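Local coordinates for multicopper oxidase (Pseudomonas thermotolerans, PDB 6VOW), which probably oxidises phenolic or related substrates at one copper site and passes the electrons to a copper cluster that reduces dioxygen to water, as laccases do, at residues N208-P214 / L290-V296; T231-P237 / L281-P287; L270-V274 / P302-P306. One frame throughout, in Å; residues are numbered along the deposited sequence.

Contact 1 of 3, residues N208-P214 / L290-V296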
ATOM      1  N   ASN A 208       6.165  15.277 -11.063  1.00 51.16           N
ATOM      2  CA  ASN A 208       5.367  15.434 -12.229  1.00 51.48           C
ATOM      3  C   ASN A 208       6.075  15.033 -13.522  1.00 47.86           C
ATOM      4  O   ASN A 208       6.289  15.880 -14.394  1.00 52.98           O
ATOM      5  CB  ASN A 208       4.835  16.871 -12.298  1.00 59.41           C
ATOM      6  CG  ASN A 208       3.900  17.070 -13.450  1.00 57.97           C
ATOM      7  OD1 ASN A 208       3.070  16.212 -13.738  1.00 65.56           O
ATOM      8  ND2 ASN A 208       4.056  18.178 -14.156  1.00 53.70           N
ATOM      9  N   PRO A 209       6.437  13.752 -13.651  1.00 40.96           N
ATOM     10  CA  PRO A 209       7.156  13.313 -14.845  1.00 41.50           C
ATOM     11  C   PRO A 209       6.216  13.119 -16.036  1.00 44.93           C
ATOM     12  O   PRO A 209       4.992  13.063 -15.895  1.00 53.02           O
ATOM     13  CB  PRO A 209       7.775  12.013 -14.398  1.00 39.82           C
ATOM     14  CG  PRO A 209       6.735  11.428 -13.523  1.00 43.50           C
ATOM     15  CD  PRO A 209       6.169  12.623 -12.763  1.00 46.11           C
ATOM     16  N   THR A 210       6.807  13.090 -17.222  1.00 55.32           N
ATOM     17  CA  THR A 210       6.123  12.769 -18.451  1.00 53.87           C
ATOM     18  C   THR A 210       6.512  11.324 -18.697  1.00 52.47           C
ATOM     19  O   THR A 210       7.691  11.005 -18.806  1.00 52.39           O
ATOM     20  CB  THR A 210       6.535  13.720 -19.592  1.00 52.32           C
ATOM     21  OG1 THR A 210       7.918  13.535 -19.920  1.00 63.46           O
ATOM     22  CG2 THR A 210       6.348  15.153 -19.156  1.00 61.31           C
ATOM     23  N   LEU A 211       5.532  10.442 -18.703  1.00 50.27           N
ATOM     24  CA  LEU A 211       5.771   9.028 -19.003  1.00 53.02           C
ATOM     25  C   LEU A 211       5.291   8.654 -20.376  1.00 53.48           C
ATOM     26  O   LEU A 211       4.116   8.852 -20.713  1.00 54.75           O
ATOM     27  CB  LEU A 211       5.040   8.185 -17.998  1.00 53.35           C
ATOM     28  CG  LEU A 211       5.455   8.722 -16.615  1.00 52.03           C
ATOM     29  CD1 LEU A 211       4.344   8.335 -15.667  1.00 65.41           C
ATOM     30  CD2 LEU A 211       6.847   8.227 -16.168  1.00 43.91           C
ATOM     31  N   GLU A 212       6.180   8.097 -21.171  1.00 56.20           N
ATOM     32  CA  GLU A 212       5.845   7.714 -22.523  1.00 51.96           C
ATOM     33  C   GLU A 212       5.142   6.351 -22.526  1.00 51.40           C
ATOM     34  O   GLU A 212       5.531   5.420 -21.800  1.00 54.14           O
ATOM     35  CB  GLU A 212       7.093   7.779 -23.446  1.00 55.10           C
ATOM     36  CG  GLU A 212       7.483   9.237 -23.813  1.00 60.80           C
ATOM     37  CD  GLU A 212       8.698   9.386 -24.754  1.00 75.51           C
ATOM     38  OE1 GLU A 212       9.065   8.401 -25.437  1.00 78.45           O
ATOM     39  OE2 GLU A 212       9.288  10.504 -24.837  1.00 75.49           O
ATOM     40  N   LEU A 213       4.068   6.267 -23.313  1.00 44.96           N
ATOM     41  CA  LEU A 213       3.278   5.067 -23.513  1.00 51.13           C
ATOM     42  C   LEU A 213       2.953   4.917 -25.031  1.00 59.66           C
ATOM     43  O   LEU A 213       2.739   5.937 -25.703  1.00 53.39           O
ATOM     44  CB  LEU A 213       1.964   5.185 -22.729  1.00 49.61           C
ATOM     45  CG  LEU A 213       1.987   5.261 -21.231  1.00 46.45           C
ATOM     46  CD1 LEU A 213       0.610   5.536 -20.744  1.00 44.53           C
ATOM     47  CD2 LEU A 213       2.475   3.932 -20.651  1.00 63.05           C
ATOM     48  N   PRO A 214       2.870   3.658 -25.557  1.00 62.34           N
ATOM     49  CA  PRO A 214       2.576   3.432 -26.988  1.00 56.68           C
ATOM     50  C   PRO A 214       1.118   3.653 -27.412  1.00 55.09           C
ATOM     51  O   PRO A 214       0.193   3.102 -26.774  1.00 46.90           O
ATOM     52  CB  PRO A 214       2.961   1.971 -27.204  1.00 60.34           C
ATOM     53  CG  PRO A 214       2.896   1.331 -25.884  1.00 63.90           C
ATOM     54  CD  PRO A 214       3.153   2.394 -24.851  1.00 60.33           C
ATOM     55  N   LEU A 290       0.019  14.925 -11.342  1.00 41.24           N
ATOM     56  CA  LEU A 290       0.960  13.984 -10.740  1.00 40.94           C
ATOM     57  C   LEU A 290       1.972  13.547 -11.803  1.00 41.60           C
ATOM     58  O   LEU A 290       3.156  13.386 -11.556  1.00 39.27           O
ATOM     59  CB  LEU A 290       0.161  12.783 -10.311  1.00 42.25           C
ATOM     60  CG  LEU A 290      -0.760  12.997  -9.112  1.00 42.43           C
ATOM     61  CD1 LEU A 290      -1.653  11.763  -8.827  1.00 46.05           C
ATOM     62  CD2 LEU A 290       0.141  13.387  -7.967  1.00 45.70           C
ATOM     63  N   ALA A 291       1.478  13.390 -13.004  1.00 44.11           N
ATOM     64  CA  ALA A 291       2.235  12.891 -14.118  1.00 44.03           C
ATOM     65  C   ALA A 291       1.433  13.185 -15.347  1.00 40.44           C
ATOM     66  O   ALA A 291       0.227  13.303 -15.314  1.00 44.99           O
ATOM     67  CB  ALA A 291       2.451  11.372 -14.022  1.00 56.78           C
ATOM     68  N   THR A 292       2.166  13.219 -16.428  1.00 39.89           N
ATOM     69  CA  THR A 292       1.707  13.325 -17.747  1.00 50.55           C
ATOM     70  C   THR A 292       2.069  12.035 -18.547  1.00 44.06           C
ATOM     71  O   THR A 292       3.218  11.649 -18.600  1.00 52.72           O
ATOM     72  CB  THR A 292       2.389  14.565 -18.359  1.00 48.33           C
ATOM     73  OG1 THR A 292       2.020  15.711 -17.597  1.00 58.45           O
ATOM     74  CG2 THR A 292       1.904  14.779 -19.651  1.00 50.64           C
ATOM     75  N   LEU A 293       1.079  11.488 -19.233  1.00 46.01           N
ATOM     76  CA  LEU A 293       1.195  10.300 -20.057  1.00 49.75           C
ATOM     77  C   LEU A 293       1.139  10.768 -21.467  1.00 46.94           C
ATOM     78  O   LEU A 293       0.091  11.220 -21.913  1.00 49.83           O
ATOM     79  CB  LEU A 293       0.008   9.375 -19.819  1.00 50.49           C
ATOM     80  CG  LEU A 293      -0.191   8.943 -18.388  1.00 51.27           C
ATOM     81  CD1 LEU A 293      -1.342   7.979 -18.437  1.00 60.43           C
ATOM     82  CD2 LEU A 293       1.025   8.297 -17.780  1.00 56.29           C
ATOM     83  N   LYS A 294       2.291  10.718 -22.131  1.00 55.80           N
ATOM     84  CA  LYS A 294       2.437  11.127 -23.511  1.00 51.54           C
ATOM     85  C   LYS A 294       2.300   9.896 -24.315  1.00 45.29           C
ATOM     86  O   LYS A 294       3.083   8.970 -24.156  1.00 51.83           O
ATOM     87  CB  LYS A 294       3.822  11.761 -23.782  1.00 54.96           C
ATOM     88  CG  LYS A 294       4.008  12.290 -25.203  1.00 55.53           C
ATOM     89  CD  LYS A 294       5.150  13.328 -25.323  1.00 76.01           C
ATOM     90  CE  LYS A 294       6.517  12.703 -25.684  1.00 74.29           C
ATOM     91  NZ  LYS A 294       7.687  13.387 -25.043  1.00 78.78           N
ATOM     92  N   SER A 295       1.294   9.895 -25.180  1.00 57.58           N
ATOM     93  CA  SER A 295       1.096   8.844 -26.141  1.00 52.57           C
ATOM     94  C   SER A 295       2.175   8.931 -27.187  1.00 50.95           C
ATOM     95  O   SER A 295       2.238   9.910 -27.915  1.00 56.22           O
ATOM     96  CB  SER A 295      -0.229   9.066 -26.846  1.00 47.36           C
ATOM     97  OG  SER A 295      -0.434   8.030 -27.778  1.00 63.27           O
ATOM     98  N   VAL A 296       2.997   7.899 -27.288  1.00 58.66           N
ATOM     99  CA  VAL A 296       4.088   7.844 -28.274  1.00 66.77           C
ATOM    100  C   VAL A 296       3.674   6.924 -29.448  1.00 69.92           C
ATOM    101  O   VAL A 296       2.841   6.033 -29.271  1.00 73.68           O
ATOM    102  CB  VAL A 296       5.364   7.367 -27.572  1.00 72.61           C
ATOM    103  CG1 VAL A 296       6.617   7.537 -28.434  1.00 76.79           C
ATOM    104  CG2 VAL A 296       5.529   8.172 -26.294  1.00 81.46           C
TER

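Contact 2 of 3, residues T231-P237 / L281-P287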
ATOM      1  N   THR A 231      -3.908  11.000   0.547  1.00 43.11           N
ATOM      2  CA  THR A 231      -4.846  10.324  -0.319  1.00 43.07           C
ATOM      3  C   THR A 231      -4.928  11.084  -1.644  1.00 50.20           C
ATOM      4  O   THR A 231      -5.397  12.173  -1.660  1.00 49.87           O
ATOM      5  CB  THR A 231      -6.190  10.293   0.329  1.00 40.01           C
ATOM      6  OG1 THR A 231      -6.134   9.367   1.417  1.00 43.47           O
ATOM      7  CG2 THR A 231      -7.217   9.823  -0.639  1.00 43.67           C
ATOM      8  N   TYR A 232      -4.495  10.473  -2.737  1.00 43.88           N
ATOM      9  CA  TYR A 232      -4.513  11.079  -4.045  1.00 40.95           C
ATOM     10  C   TYR A 232      -5.862  10.811  -4.700  1.00 41.60           C
ATOM     11  O   TYR A 232      -6.281   9.676  -4.841  1.00 39.77           O
ATOM     12  CB  TYR A 232      -3.443  10.498  -4.874  1.00 41.69           C
ATOM     13  CG  TYR A 232      -2.108  10.661  -4.254  1.00 43.49           C
ATOM     14  CD1 TYR A 232      -1.420  11.867  -4.321  1.00 46.33           C
ATOM     15  CD2 TYR A 232      -1.480   9.570  -3.636  1.00 50.15           C
ATOM     16  CE1 TYR A 232      -0.177  11.994  -3.706  1.00 45.09           C
ATOM     17  CE2 TYR A 232      -0.236   9.685  -3.086  1.00 41.98           C
ATOM     18  CZ  TYR A 232       0.400  10.904  -3.111  1.00 39.76           C
ATOM     19  OH  TYR A 232       1.636  10.978  -2.510  1.00 33.83           O
ATOM     20  N   ARG A 233      -6.540  11.903  -5.052  1.00 43.52           N
ATOM     21  CA  ARG A 233      -7.880  11.875  -5.669  1.00 47.33           C
ATOM     22  C   ARG A 233      -7.633  11.734  -7.121  1.00 37.79           C
ATOM     23  O   ARG A 233      -7.635  12.685  -7.882  1.00 44.97           O
ATOM     24  CB  ARG A 233      -8.661  13.144  -5.339  1.00 49.50           C
ATOM     25  CG  ARG A 233      -8.887  13.224  -3.840  1.00 54.06           C
ATOM     26  CD  ARG A 233      -9.947  14.245  -3.427  1.00 65.76           C
ATOM     27  NE  ARG A 233      -9.767  15.588  -4.018  1.00 78.91           N
ATOM     28  CZ  ARG A 233      -8.731  16.414  -3.793  1.00 82.06           C
ATOM     29  NH1 ARG A 233      -7.694  16.062  -3.000  1.00 73.48           N
ATOM     30  NH2 ARG A 233      -8.720  17.621  -4.390  1.00 73.71           N
ATOM     31  N   LEU A 234      -7.296  10.520  -7.486  1.00 39.21           N
ATOM     32  CA  LEU A 234      -6.769  10.272  -8.847  1.00 41.89           C
ATOM     33  C   LEU A 234      -7.835  10.405  -9.867  1.00 39.16           C
ATOM     34  O   LEU A 234      -8.943   9.896  -9.722  1.00 40.70           O
ATOM     35  CB  LEU A 234      -6.201   8.838  -8.966  1.00 50.62           C
ATOM     36  CG  LEU A 234      -4.961   8.410  -8.193  1.00 49.24           C
ATOM     37  CD1 LEU A 234      -4.646   6.956  -8.541  1.00 59.68           C
ATOM     38  CD2 LEU A 234      -3.770   9.277  -8.514  1.00 43.19           C
ATOM     39  N   ASN A 235      -7.492  11.048 -10.945  1.00 35.73           N
ATOM     40  CA  ASN A 235      -8.442  11.283 -12.009  1.00 41.50           C
ATOM     41  C   ASN A 235      -7.569  11.417 -13.205  1.00 35.06           C
ATOM     42  O   ASN A 235      -6.389  11.765 -13.038  1.00 41.47           O
ATOM     43  CB  ASN A 235      -9.347  12.499 -11.701  1.00 42.44           C
ATOM     44  CG  ASN A 235      -8.577  13.775 -11.566  1.00 41.55           C
ATOM     45  OD1 ASN A 235      -8.164  14.175 -10.469  1.00 52.45           O
ATOM     46  ND2 ASN A 235      -8.392  14.440 -12.670  1.00 34.35           N
ATOM     47  N   LEU A 236      -8.090  11.030 -14.377  1.00 38.35           N
ATOM     48  CA  LEU A 236      -7.273  11.073 -15.644  1.00 44.90           C
ATOM     49  C   LEU A 236      -8.156  11.624 -16.782  1.00 54.89           C
ATOM     50  O   LEU A 236      -8.688  10.865 -17.588  1.00 47.76           O
ATOM     51  CB  LEU A 236      -6.742   9.671 -15.963  1.00 56.66           C
ATOM     52  CG  LEU A 236      -5.430   9.444 -16.731  1.00 56.18           C
ATOM     53  CD1 LEU A 236      -5.401   7.952 -17.117  1.00 58.56           C
ATOM     54  CD2 LEU A 236      -5.256  10.322 -17.934  1.00 66.01           C
ATOM     55  N   PRO A 237      -8.337  12.960 -16.837  1.00 52.40           N
ATOM     56  CA  PRO A 237      -9.416  13.428 -17.700  1.00 50.44           C
ATOM     57  C   PRO A 237      -9.131  13.133 -19.103  1.00 44.13           C
ATOM     58  O   PRO A 237      -8.004  13.258 -19.502  1.00 53.87           O
ATOM     59  CB  PRO A 237      -9.429  14.953 -17.490  1.00 54.49           C
ATOM     60  CG  PRO A 237      -8.465  15.229 -16.397  1.00 48.42           C
ATOM     61  CD  PRO A 237      -7.556  14.064 -16.261  1.00 45.59           C
ATOM     62  N   LEU A 281      -1.853  13.147 -21.754  1.00 62.13           N
ATOM     63  CA  LEU A 281      -2.946  13.116 -20.820  1.00 62.22           C
ATOM     64  C   LEU A 281      -2.379  13.369 -19.455  1.00 55.04           C
ATOM     65  O   LEU A 281      -1.252  12.914 -19.146  1.00 57.17           O
ATOM     66  CB  LEU A 281      -3.582  11.743 -20.792  1.00 76.31           C
ATOM     67  CG  LEU A 281      -4.337  11.171 -21.990  1.00 88.12           C
ATOM     68  CD1 LEU A 281      -4.198  11.980 -23.257  1.00 93.23           C
ATOM     69  CD2 LEU A 281      -3.892   9.718 -22.190  1.00 98.02           C
ATOM     70  N   PRO A 282      -3.150  14.053 -18.605  1.00 59.54           N
ATOM     71  CA  PRO A 282      -2.574  14.324 -17.292  1.00 52.40           C
ATOM     72  C   PRO A 282      -3.177  13.410 -16.260  1.00 44.08           C
ATOM     73  O   PRO A 282      -4.390  13.268 -16.177  1.00 50.32           O
ATOM     74  CB  PRO A 282      -2.949  15.791 -17.075  1.00 56.26           C
ATOM     75  CG  PRO A 282      -4.123  16.047 -18.009  1.00 52.83           C
ATOM     76  CD  PRO A 282      -4.394  14.823 -18.788  1.00 54.61           C
ATOM     77  N   LEU A 283      -2.328  12.712 -15.522  1.00 39.68           N
ATOM     78  CA  LEU A 283      -2.794  11.977 -14.378  1.00 42.74           C
ATOM     79  C   LEU A 283      -2.781  12.979 -13.230  1.00 41.77           C
ATOM     80  O   LEU A 283      -1.791  13.661 -13.039  1.00 44.37           O
ATOM     81  CB  LEU A 283      -1.893  10.754 -14.108  1.00 43.03           C
ATOM     82  CG  LEU A 283      -2.290   9.954 -12.875  1.00 41.14           C
ATOM     83  CD1 LEU A 283      -3.568   9.201 -13.112  1.00 45.77           C
ATOM     84  CD2 LEU A 283      -1.186   9.045 -12.530  1.00 46.54           C
ATOM     85  N   ARG A 284      -3.865  13.075 -12.480  1.00 40.44           N
ATOM     86  CA  ARG A 284      -3.999  14.136 -11.519  1.00 37.45           C
ATOM     87  C   ARG A 284      -4.410  13.702 -10.172  1.00 46.59           C
ATOM     88  O   ARG A 284      -5.224  12.754  -9.991  1.00 44.67           O
ATOM     89  CB  ARG A 284      -5.099  15.124 -12.006  1.00 39.44           C
ATOM     90  CG  ARG A 284      -4.707  15.701 -13.340  1.00 43.32           C
ATOM     91  CD  ARG A 284      -5.481  16.920 -13.814  1.00 40.17           C
ATOM     92  NE  ARG A 284      -6.891  16.771 -13.608  1.00 41.92           N
ATOM     93  CZ  ARG A 284      -7.770  17.765 -13.622  1.00 43.44           C
ATOM     94  NH1 ARG A 284      -7.426  18.998 -13.920  1.00 45.30           N
ATOM     95  NH2 ARG A 284      -9.041  17.488 -13.418  1.00 44.92           N
ATOM     96  N   ASN A 285      -3.923  14.483  -9.216  1.00 47.97           N
ATOM     97  CA  ASN A 285      -4.501  14.516  -7.888  1.00 49.35           C
ATOM     98  C   ASN A 285      -5.421  15.775  -7.740  1.00 44.07           C
ATOM     99  O   ASN A 285      -4.916  16.869  -7.612  1.00 39.64           O
ATOM    100  CB  ASN A 285      -3.372  14.536  -6.869  1.00 44.13           C
ATOM    101  CG  ASN A 285      -3.885  14.637  -5.507  1.00 40.22           C
ATOM    102  OD1 ASN A 285      -5.010  14.304  -5.277  1.00 45.59           O
ATOM    103  ND2 ASN A 285      -3.130  15.211  -4.636  1.00 44.17           N
ATOM    104  N   GLY A 286      -6.750  15.593  -7.790  1.00 41.08           N
ATOM    105  CA  GLY A 286      -7.675  16.677  -8.068  1.00 42.48           C
ATOM    106  C   GLY A 286      -7.217  17.480  -9.274  1.00 42.44           C
ATOM    107  O   GLY A 286      -7.094  16.937 -10.311  1.00 42.18           O
ATOM    108  N   PRO A 287      -6.930  18.789  -9.108  1.00 53.33           N
ATOM    109  CA  PRO A 287      -6.510  19.639 -10.238  1.00 50.92           C
ATOM    110  C   PRO A 287      -4.996  19.622 -10.465  1.00 44.43           C
ATOM    111  O   PRO A 287      -4.460  20.256 -11.373  1.00 47.77           O
ATOM    112  CB  PRO A 287      -6.962  21.024  -9.770  1.00 56.04           C
ATOM    113  CG  PRO A 287      -6.790  21.003  -8.282  1.00 47.91           C
ATOM    114  CD  PRO A 287      -7.183  19.602  -7.883  1.00 58.48           C
TER

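Contact 3 of 3, residues L270-V274 / P302-P306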
ATOM      1  N   LEU A 270      -4.791   0.231 -13.286  1.00 37.42           N
ATOM      2  CA  LEU A 270      -5.587   1.149 -13.979  1.00 40.38           C
ATOM      3  C   LEU A 270      -5.214   0.863 -15.416  1.00 39.57           C
ATOM      4  O   LEU A 270      -4.068   1.138 -15.810  1.00 46.80           O
ATOM      5  CB  LEU A 270      -5.247   2.590 -13.511  1.00 43.60           C
ATOM      6  CG  LEU A 270      -6.039   3.663 -14.269  1.00 43.03           C
ATOM      7  CD1 LEU A 270      -7.515   3.345 -14.340  1.00 48.25           C
ATOM      8  CD2 LEU A 270      -5.868   5.045 -13.741  1.00 47.35           C
ATOM      9  N   ALA A 271      -6.100   0.213 -16.159  1.00 37.96           N
ATOM     10  CA  ALA A 271      -5.838   0.027 -17.610  1.00 43.51           C
ATOM     11  C   ALA A 271      -6.317   1.193 -18.391  1.00 46.37           C
ATOM     12  O   ALA A 271      -7.519   1.572 -18.280  1.00 42.06           O
ATOM     13  CB  ALA A 271      -6.512  -1.176 -18.141  1.00 43.17           C
ATOM     14  N   VAL A 272      -5.417   1.726 -19.224  1.00 39.03           N
ATOM     15  CA  VAL A 272      -5.663   2.963 -19.920  1.00 43.36           C
ATOM     16  C   VAL A 272      -5.540   2.698 -21.439  1.00 42.25           C
ATOM     17  O   VAL A 272      -4.541   2.134 -21.900  1.00 37.67           O
ATOM     18  CB  VAL A 272      -4.614   4.017 -19.499  1.00 44.86           C
ATOM     19  CG1 VAL A 272      -4.704   5.294 -20.333  1.00 52.90           C
ATOM     20  CG2 VAL A 272      -4.858   4.401 -18.051  1.00 42.94           C
ATOM     21  N   ARG A 273      -6.530   3.124 -22.204  1.00 41.05           N
ATOM     22  CA  ARG A 273      -6.346   3.188 -23.647  1.00 43.64           C
ATOM     23  C   ARG A 273      -5.587   4.421 -23.925  1.00 47.31           C
ATOM     24  O   ARG A 273      -6.058   5.538 -23.662  1.00 49.29           O
ATOM     25  CB  ARG A 273      -7.629   3.239 -24.403  1.00 48.27           C
ATOM     26  CG  ARG A 273      -7.414   3.410 -25.966  1.00 43.97           C
ATOM     27  CD  ARG A 273      -6.845   2.167 -26.544  1.00 46.35           C
ATOM     28  NE  ARG A 273      -7.810   1.092 -26.391  1.00 54.77           N
ATOM     29  CZ  ARG A 273      -7.707  -0.120 -26.940  1.00 59.14           C
ATOM     30  NH1 ARG A 273      -6.669  -0.506 -27.743  1.00 52.33           N
ATOM     31  NH2 ARG A 273      -8.677  -0.976 -26.672  1.00 48.21           N
ATOM     32  N   VAL A 274      -4.392   4.215 -24.459  1.00 44.35           N
ATOM     33  CA  VAL A 274      -3.519   5.296 -24.779  1.00 40.36           C
ATOM     34  C   VAL A 274      -4.056   5.897 -26.074  1.00 56.15           C
ATOM     35  O   VAL A 274      -4.260   5.191 -27.072  1.00 53.11           O
ATOM     36  CB  VAL A 274      -2.083   4.808 -24.959  1.00 44.09           C
ATOM     37  CG1 VAL A 274      -1.168   5.947 -25.327  1.00 50.05           C
ATOM     38  CG2 VAL A 274      -1.563   4.145 -23.703  1.00 50.02           C
ATOM     39  N   PRO A 302      -3.548  -1.842 -32.190  1.00 65.50           N
ATOM     40  CA  PRO A 302      -4.386  -1.648 -31.013  1.00 67.05           C
ATOM     41  C   PRO A 302      -5.021  -2.961 -30.472  1.00 66.95           C
ATOM     42  O   PRO A 302      -5.712  -3.658 -31.190  1.00 60.61           O
ATOM     43  CB  PRO A 302      -5.495  -0.711 -31.527  1.00 63.94           C
ATOM     44  CG  PRO A 302      -4.980  -0.062 -32.766  1.00 65.19           C
ATOM     45  CD  PRO A 302      -3.933  -0.968 -33.328  1.00 69.78           C
ATOM     46  N   GLY A 303      -4.799  -3.288 -29.207  1.00 59.98           N
ATOM     47  CA  GLY A 303      -5.233  -4.567 -28.700  1.00 53.41           C
ATOM     48  C   GLY A 303      -6.493  -4.333 -27.945  1.00 56.04           C
ATOM     49  O   GLY A 303      -6.803  -3.174 -27.593  1.00 65.89           O
ATOM     50  N   ASP A 304      -7.216  -5.403 -27.625  1.00 54.56           N
ATOM     51  CA  ASP A 304      -8.508  -5.216 -26.960  1.00 62.38           C
ATOM     52  C   ASP A 304      -8.243  -5.108 -25.459  1.00 53.63           C
ATOM     53  O   ASP A 304      -7.140  -5.409 -24.942  1.00 55.25           O
ATOM     54  CB  ASP A 304      -9.510  -6.362 -27.287  1.00 71.51           C
ATOM     55  CG  ASP A 304     -10.911  -5.849 -27.791  1.00 87.87           C
ATOM     56  OD1 ASP A 304     -11.540  -4.916 -27.201  1.00 89.14           O
ATOM     57  OD2 ASP A 304     -11.383  -6.414 -28.798  1.00 80.06           O
ATOM     58  N   TRP A 305      -9.271  -4.643 -24.765  1.00 53.09           N
ATOM     59  CA  TRP A 305      -9.329  -4.663 -23.302  1.00 52.35           C
ATOM     60  C   TRP A 305      -9.035  -6.080 -22.862  1.00 50.52           C
ATOM     61  O   TRP A 305      -9.586  -6.975 -23.453  1.00 53.70           O
ATOM     62  CB  TRP A 305     -10.738  -4.208 -22.810  1.00 51.78           C
ATOM     63  CG  TRP A 305     -10.941  -2.769 -23.065  1.00 55.71           C
ATOM     64  CD1 TRP A 305     -11.640  -2.250 -24.057  1.00 51.59           C
ATOM     65  CD2 TRP A 305     -10.329  -1.682 -22.351  1.00 53.70           C
ATOM     66  NE1 TRP A 305     -11.540  -0.901 -24.024  1.00 68.20           N
ATOM     67  CE2 TRP A 305     -10.738  -0.521 -22.972  1.00 63.48           C
ATOM     68  CE3 TRP A 305      -9.473  -1.601 -21.236  1.00 48.32           C
ATOM     69  CZ2 TRP A 305     -10.338   0.770 -22.521  1.00 66.45           C
ATOM     70  CZ3 TRP A 305      -9.051  -0.326 -20.772  1.00 45.83           C
ATOM     71  CH2 TRP A 305      -9.497   0.851 -21.416  1.00 50.32           C
ATOM     72  N   PRO A 306      -8.108  -6.284 -21.895  1.00 54.17           N
ATOM     73  CA  PRO A 306      -7.993  -7.651 -21.320  1.00 45.57           C
ATOM     74  C   PRO A 306      -9.250  -8.219 -20.658  1.00 46.77           C
ATOM     75  O   PRO A 306     -10.085  -7.518 -20.160  1.00 52.64           O
ATOM     76  CB  PRO A 306      -6.848  -7.492 -20.314  1.00 44.01           C
ATOM     77  CG  PRO A 306      -5.930  -6.526 -21.020  1.00 49.20           C
ATOM     78  CD  PRO A 306      -6.878  -5.479 -21.620  1.00 51.97           C
TER

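Contact 1 of 3, residues N208-P214 / L290-V296
Five main-chain hydrogen bonds join strand 210-214 to strand 291-296. Thr-292 N donates to Pro-209 O (2.9 Å) and Leu-211 N to Thr-292 O (2.6 Å); Lys-294 N then reaches Leu-211 O (3.0 Å), Leu-213 N reaches Lys-294 O (3.0 Å), and Val-296 N closes on Leu-213 O (2.5 Å). Each bonded residue of one strand thus spans two positions of the other, the signature of parallel pairing. The prolines fit this pattern: Pro-209 offers its carbonyl, while Pro-214 is tolerated because the NH it lacks would point away from strand 291-296, on the open side of this outermost strand. CA-H...O contacts such as Thr-210 CA to Thr-292 O (3.1 Å) fill the gaps. In the cupredoxin-like beta sandwich of the central domain, this is the edge pair of one sheet. Its two faces differ in character. On the more open face, Glu-212 OE2 forms a salt bridge with Lys-294 NZ (3.3 Å), whose hydrogen bond is weak, and Val-296 CG2 packs against Glu-212 CB (3.3 Å). The face of the leucines turns inward: Leu-211 CD1 lies 3.9 Å from Leu-293 CD2, and Leu-213 CD1 lies 3.9 Å from Leu-293 CD1. There Leu-211 and Leu-213 meet Leu-167 of strand 165-174 in the opposing sheet.

Contact 2 of 3, residues T231-P237 / L281-P287
Asn-285 adopts a t rotamer that carries its amide across to strand 232-235, where OD1 accepts a hydrogen bond from Arg-233 N (2.9 Å). The side chain thereby does a backbone's work just where the regular pairing is disturbed by an inverse gamma turn centred on Arg-233. A short polar residue suits this place, and its ND2 also lies at the edge of the Tyr-232 ring, 3.8 Å from CD1. Tyr-232, in the m rotamer, sends its hydroxyl to Thr-173 OG1. Gly-286 N binds Arg-233 O (3.0 Å); glycine fits because its phi is positive and a CB would clash with Arg-233 NH2. The m,t,m chain of Arg-233 folds back so that Gly-286 CA lies over one face of the guanidinium. Arg-284 makes a similar bend, and Pro-237 CG sits over its guanidinium, 3.6 Å from NE. On the inward side, Leu-236 in the t,t rotamer places CD2 3.6 Å from Leu-281 CB and CG 4.1 Å from Leu-283 CD1. Asn-235 and Arg-284 form a hydrogen-bonded pair, N to O at 3.0 Å from Asn-235 N to Arg-284 O and 2.9 Å from Arg-284 N to Asn-235 O. This antiparallel pair lies within one sheet of the central domain's beta sandwich, Leu-234 and Leu-283 packing on Leu-223 of the other sheet, consistent with the cupredoxin-like fold of multicopper oxidases.

Contact 3 of 3, residues L270-V274 / P302-P306
Strand 267-273 belongs to the six-stranded sheet of the central cupredoxin-like domain, and the irregular segment 302-306, part of the long connection toward the next domain, lies along its outer face. With no strand pairing between them, the contact rests on the side chains of Arg-273 and Trp-305, each meeting main-chain as well as side-chain atoms across the gap. Ala-271 comes first: its small methyl points at the loop and leaves room for the indole, with CB 3.8 Å from Trp-305 CZ3, while Ala-271 O lies at the edge of the ring, 3.5 Å from the same atom. Val-272 turns the other way, its branched side chain packing on Leu-221 and Leu-236 in the domain interior, as the alternation of a strand requires. Arg-273 again faces the loop and is long enough to cross to it. Its guanidinium approaches one face of Trp-305, with NH2 3.9 Å from NE1, but at 5.2 Å from CZ to the centroid of the five-membered ring the cation-pi attraction is weak at most; Arg-242 provides another cation-pi partner. A carbonyl naturally accepts from the charged end, which also binds Gly-216 O through NH1. Arg-273 NH1 donates to Gly-303 O at 2.7 Å, and Arg-273 NH2 makes a weak bond to Gly-303 O at 3.0 Å.

How the contacts relate
Contacts 1 and 2 are successive parts of one sheet, their centres 13 Å apart: strands 280-285 and 288-296 are neighbours, with Ala-291 O 2.6 Å from Leu-283 N. A classic beta bulge places Leu-290 and Ala-291 opposite Leu-283, and Leu-290 CD1 packs on Leu-234 CD2 at 3.3 Å. Contact 3 is on the opposing sheet, where Val-272 CG2 meets Leu-236 CD1 of contact 2 at 3.7 Å and Val-274 CG2 meets Leu-213 CB of contact 1 at 3.8 Å. Contact 2 does not bind copper; the side chain of Thr-231 lies about 9 Å from a copper ion and that of Tyr-232 about 14 Å from the Cu-O-Cu linkage.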